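Long-range contacts in extracellular sialidase/neuraminidase, putative (Aspergillus fumigatus, PDB 2XZK), which probably releases terminal sialic acids, and KDN in particular, from glycans by hydrolysing their glycosidic bonds on a six-bladed beta-propeller: residues A[305-310]-A[322-327]; A[11-16]-A[372-377]. All blocks are in the same frame, centred on the assembly; numbering follows the deposited sequence. Where two conformers were deposited one is given.

Contact 1: residues A[305-310]-A[322-327]. With K99 ((2R,3R,4R,5R,6S)-2,3-bis(fluoranyl)-4,5-bis(oxidanyl)-6-[(1R,2R)-1,2,3-tris(oxidanyl)propyl]oxane-2-carboxylic acid), chain E.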
# COMPACT_ATOMS: atom_id res chain seq x y z
N MET A 305 11.14 0.84 10.71
CA MET A 305 10.12 1.73 10.15
C MET A 305 10.32 3.16 10.61
O MET A 305 10.48 3.42 11.81
CB MET A 305 8.70 1.27 10.52
CG MET A 305 8.34 -0.10 9.95
SD MET A 305 8.70 -0.35 8.19
CE MET A 305 7.51 0.77 7.46
N ARG A 306 10.30 4.08 9.65
CA ARG A 306 10.59 5.47 9.90
C ARG A 306 9.69 6.32 9.02
O ARG A 306 9.66 6.16 7.79
CB ARG A 306 12.05 5.78 9.56
CG ARG A 306 12.49 7.21 9.90
CD ARG A 306 13.32 7.27 11.17
NE ARG A 306 14.59 6.53 11.01
CZ ARG A 306 15.65 6.99 10.36
NH1 ARG A 306 15.62 8.18 9.78
NH2 ARG A 306 16.76 6.26 10.29
N VAL A 307 8.94 7.21 9.66
CA VAL A 307 8.13 8.19 8.92
C VAL A 307 8.89 9.52 8.83
O VAL A 307 9.47 9.98 9.82
CB VAL A 307 6.70 8.33 9.54
CG1 VAL A 307 6.73 8.99 10.93
CG2 VAL A 307 5.76 9.09 8.60
N ARG A 308 8.90 10.13 7.64
CA ARG A 308 9.68 11.34 7.38
C ARG A 308 8.87 12.42 6.66
O ARG A 308 7.87 12.12 6.01
CB ARG A 308 10.86 11.01 6.48
CG ARG A 308 11.77 9.90 6.94
CD ARG A 308 12.73 9.66 5.81
NE ARG A 308 13.62 8.52 5.97
CZ ARG A 308 14.90 8.60 6.31
NH1 ARG A 308 15.46 9.78 6.62
NH2 ARG A 308 15.64 7.50 6.35
N ILE A 309 9.36 13.65 6.75
CA ILE A 309 8.75 14.79 6.08
C ILE A 309 9.79 15.46 5.17
O ILE A 309 10.96 15.62 5.57
CB ILE A 309 8.23 15.83 7.10
CG1 ILE A 309 7.27 15.19 8.10
CG2 ILE A 309 7.54 17.01 6.38
CD1 ILE A 309 6.98 16.06 9.35
N SER A 310 9.39 15.80 3.94
CA SER A 310 10.19 16.68 3.07
C SER A 310 9.44 17.98 2.89
O SER A 310 8.23 17.99 2.65
CB SER A 310 10.45 16.06 1.70
OG SER A 310 11.20 16.97 0.88
N ARG A 322 10.75 10.16 12.39
CA ARG A 322 10.61 9.45 13.65
C ARG A 322 10.45 7.95 13.44
O ARG A 322 9.74 7.50 12.53
CB ARG A 322 9.43 10.00 14.46
CG ARG A 322 9.45 9.55 15.90
CD ARG A 322 8.55 10.37 16.80
NE ARG A 322 8.84 10.06 18.20
CZ ARG A 322 8.38 10.73 19.25
NH1 ARG A 322 7.60 11.78 19.09
NH2 ARG A 322 8.75 10.36 20.47
N LYS A 323 11.14 7.18 14.28
CA LYS A 323 10.99 5.73 14.31
C LYS A 323 9.60 5.38 14.83
O LYS A 323 9.17 5.89 15.86
CB LYS A 323 12.06 5.12 15.22
CG LYS A 323 13.48 5.26 14.69
CD LYS A 323 14.48 4.69 15.69
CE LYS A 323 15.91 4.82 15.20
NZ LYS A 323 16.92 4.50 16.26
N LEU A 324 8.88 4.52 14.12
CA LEU A 324 7.58 4.05 14.63
C LEU A 324 7.70 3.31 15.96
O LEU A 324 6.74 3.25 16.73
CB LEU A 324 6.83 3.20 13.60
CG LEU A 324 6.47 3.90 12.29
CD1 LEU A 324 5.50 3.02 11.50
CD2 LEU A 324 5.86 5.30 12.50
N GLU A 325 8.88 2.77 16.23
CA GLU A 325 9.12 2.04 17.47
C GLU A 325 9.17 2.96 18.70
O GLU A 325 9.26 2.48 19.83
CB GLU A 325 10.40 1.21 17.33
CG GLU A 325 10.35 0.20 16.18
CD GLU A 325 9.82 0.77 14.85
OE1 GLU A 325 10.50 1.65 14.23
OE2 GLU A 325 8.73 0.27 14.42
N ASP A 326 9.10 4.27 18.47
CA ASP A 326 8.88 5.26 19.56
C ASP A 326 7.47 5.18 20.15
O ASP A 326 7.23 5.60 21.28
CB ASP A 326 9.14 6.69 19.07
CG ASP A 326 10.60 6.97 18.80
OD1 ASP A 326 11.43 6.06 18.96
OD2 ASP A 326 10.90 8.12 18.42
N ALA A 327 6.54 4.66 19.35
CA ALA A 327 5.17 4.38 19.79
C ALA A 327 4.85 2.91 19.49
O ALA A 327 3.98 2.60 18.68
CB ALA A 327 4.18 5.31 19.07
O1A K99 E . 13.52 19.47 7.46
C1 K99 E . 14.77 19.50 7.35
O1B K99 E . 15.54 20.13 8.11
C2 K99 E . 15.44 18.69 6.21
C3 K99 E . 14.45 18.15 5.16
F1 K99 E . 15.12 17.23 4.36
C4 K99 E . 13.84 19.28 4.31
O4 K99 E . 13.01 18.74 3.29
O6 K99 E . 16.42 19.50 5.51
C6 K99 E . 15.82 20.65 4.81
C5 K99 E . 14.93 20.14 3.68
O5 K99 E . 14.33 21.23 2.98
C7 K99 E . 16.87 21.65 4.31
O7 K99 E . 17.98 20.90 3.80
C8 K99 E . 17.29 22.65 5.41
O8 K99 E . 17.63 21.95 6.60
C9 K99 E . 16.18 23.68 5.76
O9 K99 E . 16.10 24.73 4.77
F2 K99 E . 16.08 17.64 6.76
O HOH W 1 9.89 -1.17 12.55

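Contact 2: residues A[11-16]-A[372-377]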
# COMPACT_ATOMS: atom_id res chain seq x y z
N TYR A 11 0.41 13.71 19.14
CA TYR A 11 -0.63 12.70 19.25
C TYR A 11 -0.19 11.44 18.52
O TYR A 11 0.27 11.51 17.39
CB TYR A 11 -1.91 13.22 18.63
CG TYR A 11 -3.01 12.19 18.48
CD1 TYR A 11 -3.03 11.31 17.39
CD2 TYR A 11 -4.05 12.11 19.40
CE1 TYR A 11 -4.03 10.37 17.24
CE2 TYR A 11 -5.07 11.18 19.25
CZ TYR A 11 -5.05 10.31 18.17
OH TYR A 11 -6.05 9.39 18.00
N HIS A 12 -0.34 10.29 19.17
CA HIS A 12 -0.20 9.03 18.45
C HIS A 12 -1.20 8.04 19.01
O HIS A 12 -1.62 8.14 20.17
CB HIS A 12 1.22 8.47 18.55
CG HIS A 12 1.60 8.05 19.93
ND1 HIS A 12 1.39 6.78 20.40
CD2 HIS A 12 2.13 8.76 20.96
CE1 HIS A 12 1.79 6.70 21.65
NE2 HIS A 12 2.25 7.89 22.02
N ASP A 13 -1.57 7.07 18.19
CA ASP A 13 -2.65 6.16 18.51
C ASP A 13 -2.35 4.96 17.64
O ASP A 13 -2.13 5.12 16.45
CB ASP A 13 -3.96 6.83 18.09
CG ASP A 13 -5.18 5.93 18.21
OD1 ASP A 13 -5.20 4.98 19.01
OD2 ASP A 13 -6.14 6.23 17.48
N GLU A 14 -2.30 3.77 18.23
CA GLU A 14 -1.93 2.57 17.47
C GLU A 14 -2.55 1.30 18.04
O GLU A 14 -2.65 1.15 19.25
CB GLU A 14 -0.40 2.44 17.35
CG GLU A 14 0.39 2.37 18.69
CD GLU A 14 0.54 3.72 19.39
OE1 GLU A 14 0.64 4.76 18.71
OE2 GLU A 14 0.59 3.73 20.64
N PHE A 15 -3.00 0.42 17.15
CA PHE A 15 -3.52 -0.90 17.53
C PHE A 15 -3.56 -1.81 16.31
O PHE A 15 -3.58 -1.33 15.18
CB PHE A 15 -4.90 -0.82 18.21
CG PHE A 15 -5.92 -0.03 17.43
CD1 PHE A 15 -6.72 -0.65 16.45
CD2 PHE A 15 -6.13 1.32 17.70
CE1 PHE A 15 -7.68 0.10 15.74
CE2 PHE A 15 -7.07 2.06 17.00
CZ PHE A 15 -7.85 1.45 16.01
N PRO A 16 -3.56 -3.14 16.53
CA PRO A 16 -3.72 -4.06 15.38
C PRO A 16 -5.11 -3.91 14.75
O PRO A 16 -6.12 -3.80 15.46
CB PRO A 16 -3.55 -5.44 16.01
CG PRO A 16 -2.82 -5.19 17.31
CD PRO A 16 -3.36 -3.87 17.79
N TRP A 372 -2.59 -0.48 12.63
CA TRP A 372 -3.12 0.82 12.25
C TRP A 372 -2.56 1.87 13.20
O TRP A 372 -2.60 1.73 14.43
CB TRP A 372 -4.64 0.80 12.32
CG TRP A 372 -5.35 2.14 12.27
CD1 TRP A 372 -6.11 2.68 13.27
CD2 TRP A 372 -5.43 3.05 11.16
NE1 TRP A 372 -6.65 3.88 12.86
CE2 TRP A 372 -6.24 4.14 11.58
CE3 TRP A 372 -4.87 3.08 9.88
CZ2 TRP A 372 -6.52 5.23 10.75
CZ3 TRP A 372 -5.16 4.16 9.05
CH2 TRP A 372 -5.98 5.22 9.48
N ARG A 373 -2.06 2.95 12.60
CA ARG A 373 -1.47 4.05 13.35
C ARG A 373 -2.12 5.35 12.94
O ARG A 373 -2.40 5.57 11.77
CB ARG A 373 0.03 4.13 13.08
CG ARG A 373 0.84 2.98 13.66
CD ARG A 373 2.32 3.18 13.44
NE ARG A 373 3.07 2.22 14.24
CZ ARG A 373 3.30 2.35 15.54
NH1 ARG A 373 2.87 3.41 16.21
NH2 ARG A 373 3.99 1.40 16.17
N ARG A 374 -2.34 6.22 13.92
CA ARG A 374 -2.68 7.60 13.67
C ARG A 374 -1.65 8.43 14.42
O ARG A 374 -1.32 8.12 15.56
CB ARG A 374 -4.08 7.92 14.18
CG ARG A 374 -5.21 7.33 13.34
CD ARG A 374 -6.47 7.14 14.18
NE ARG A 374 -6.73 8.29 15.07
CZ ARG A 374 -7.22 9.46 14.67
NH1 ARG A 374 -7.53 9.67 13.39
NH2 ARG A 374 -7.39 10.43 15.56
N PHE A 375 -1.12 9.46 13.78
CA PHE A 375 -0.22 10.39 14.47
C PHE A 375 -0.28 11.73 13.78
O PHE A 375 -0.58 11.80 12.59
CB PHE A 375 1.24 9.87 14.53
CG PHE A 375 1.73 9.24 13.25
CD1 PHE A 375 2.30 10.04 12.25
CD2 PHE A 375 1.68 7.86 13.07
CE1 PHE A 375 2.75 9.48 11.07
CE2 PHE A 375 2.14 7.28 11.88
CZ PHE A 375 2.68 8.09 10.87
N ASN A 376 -0.03 12.80 14.52
CA ASN A 376 0.01 14.11 13.88
C ASN A 376 1.44 14.52 13.50
O ASN A 376 2.40 13.82 13.86
CB ASN A 376 -0.72 15.17 14.72
CG ASN A 376 -0.11 15.37 16.11
OD1 ASN A 376 0.83 14.68 16.51
ND2 ASN A 376 -0.66 16.32 16.85
N LEU A 377 1.57 15.62 12.77
CA LEU A 377 2.87 16.13 12.39
C LEU A 377 3.72 16.41 13.62
O LEU A 377 4.93 16.15 13.61
CB LEU A 377 2.74 17.41 11.55
CG LEU A 377 2.18 17.21 10.15
CD1 LEU A 377 1.90 18.56 9.51
CD2 LEU A 377 3.15 16.40 9.29
O HOH W 2 0.94 5.80 16.12

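Contact 1: residues A[305-310]-A[322-327]
The carbonyl oxygen of Met305 takes two donors from the segment that turns away alongside it: a hydrogen bond from Leu324 N at 3.0 Å, and a weaker CA-H...O contact from Lys323 CA at 3.4 Å. The amide approaches from above the carbonyl plane, 40° out of it, where the chain leaves the strand for a short 3-10 turn. Next along, Val307 and Arg322 form a hydrogen-bonded antiparallel pair, with Arg322 N 2.9 Å from Val307 O and Val307 N 3.0 Å from Arg322 O. On one face of the sheet Arg306 starts with CG anti to the backbone N (chi1 -176°), then bends, so that CD rides over the Arg322-Lys323 peptide and NE lies 4.0 Å from Lys323 CG. Its NH1 ends on Tyr320 O. Leu324, already in the 3-10 turn, spreads its two methyls toward the strand: CD1 reaches Met305 CB at 3.8 Å and CD2 meets Val307 CG1. Arg322 lies on the face of Val307, and its NE holds Asp326 OD2 in the guanidinium plane at 2.8 Å, using the anti lone pair. This is the outer edge of a propeller blade, where strand 322-323 is the last of four. Backbone bonds fix the pairing, while the polar ends of Arg306 and Arg322 find their partners away from the opposing strand, so that Arg306 meets it mainly with aliphatic carbon.

Contact 2: residues A[11-16]-A[372-377]
Arg374 grips Tyr11 side-on, NH2 at 3.0 Å and NE at 3.2 Å from the single oxygen Tyr11 OH, which lies in the guanidinium plane. The ring stands nearly upright to that plane, at 80°. NE also makes a weak, bent salt-bridge bond to Asp13 OD2, while NH2 pairs with Asp346; two carboxylates thus hold this guanidinium, which probably helps keep it charged. Between the backbones, Arg374 N gives Asp13 O an almost straight bond of 2.8 Å. Tyr11 is also held at its backbone: Asn376, the N-cap of helix 377-381, turns OD1 to Tyr11 N at 2.8 Å, and the same oxygen caps Trp379 N. These antiparallel strands, 12-18 and 368-375, close the propeller: the N-terminal strand supplies the outermost strand of the blade whose other three come from the C-terminal part of the chain, the closure often likened to Velcro. On the face carrying His12 and Glu14, His12 ND1 donates to the syn lone pair of Glu14 OE1 at 2.7 Å, within the imidazole plane. Glu14 CB lies over one face of the Arg373 guanidinium, 3.6 Å from NH1. NH1 makes a long salt bridge to Glu14 OE1, which a water also links to it; NE pairs with Glu335. On the Asp13 face, Phe15 CG sits between the backbone N and the carbonyl carbon (chi1 52°), bringing its ring beside Trp372, whose five-membered ring meets it in an offset edge-to-face pair, planes at 65°, with CD1 3.5 Å from Phe15 CZ; Trp372 NE1 bonds Gly82 O.

Overall arrangement
Contact 1 belongs to one blade and contact 2 to the blade that follows and closes the ring, so contact 1 is nested inside the loop that contact 2 ties off. Their centres are about 11 Å apart and they touch directly: Arg373 NH2 probably hydrogen-bonds Ala327 O at 2.8 Å, and Ala327 CB packs 3.4 Å from His12 ND1. Helix 377-381 lies against both. One K99, its O4 3.5 Å from Ser310 CA, occupies a separate site at the far end of strand 305-310. At the other end, the Met305 side chain is about 9 Å from a second K99 and about 11 Å from the fluorinated sugar FKD, which probably mark the active-site region.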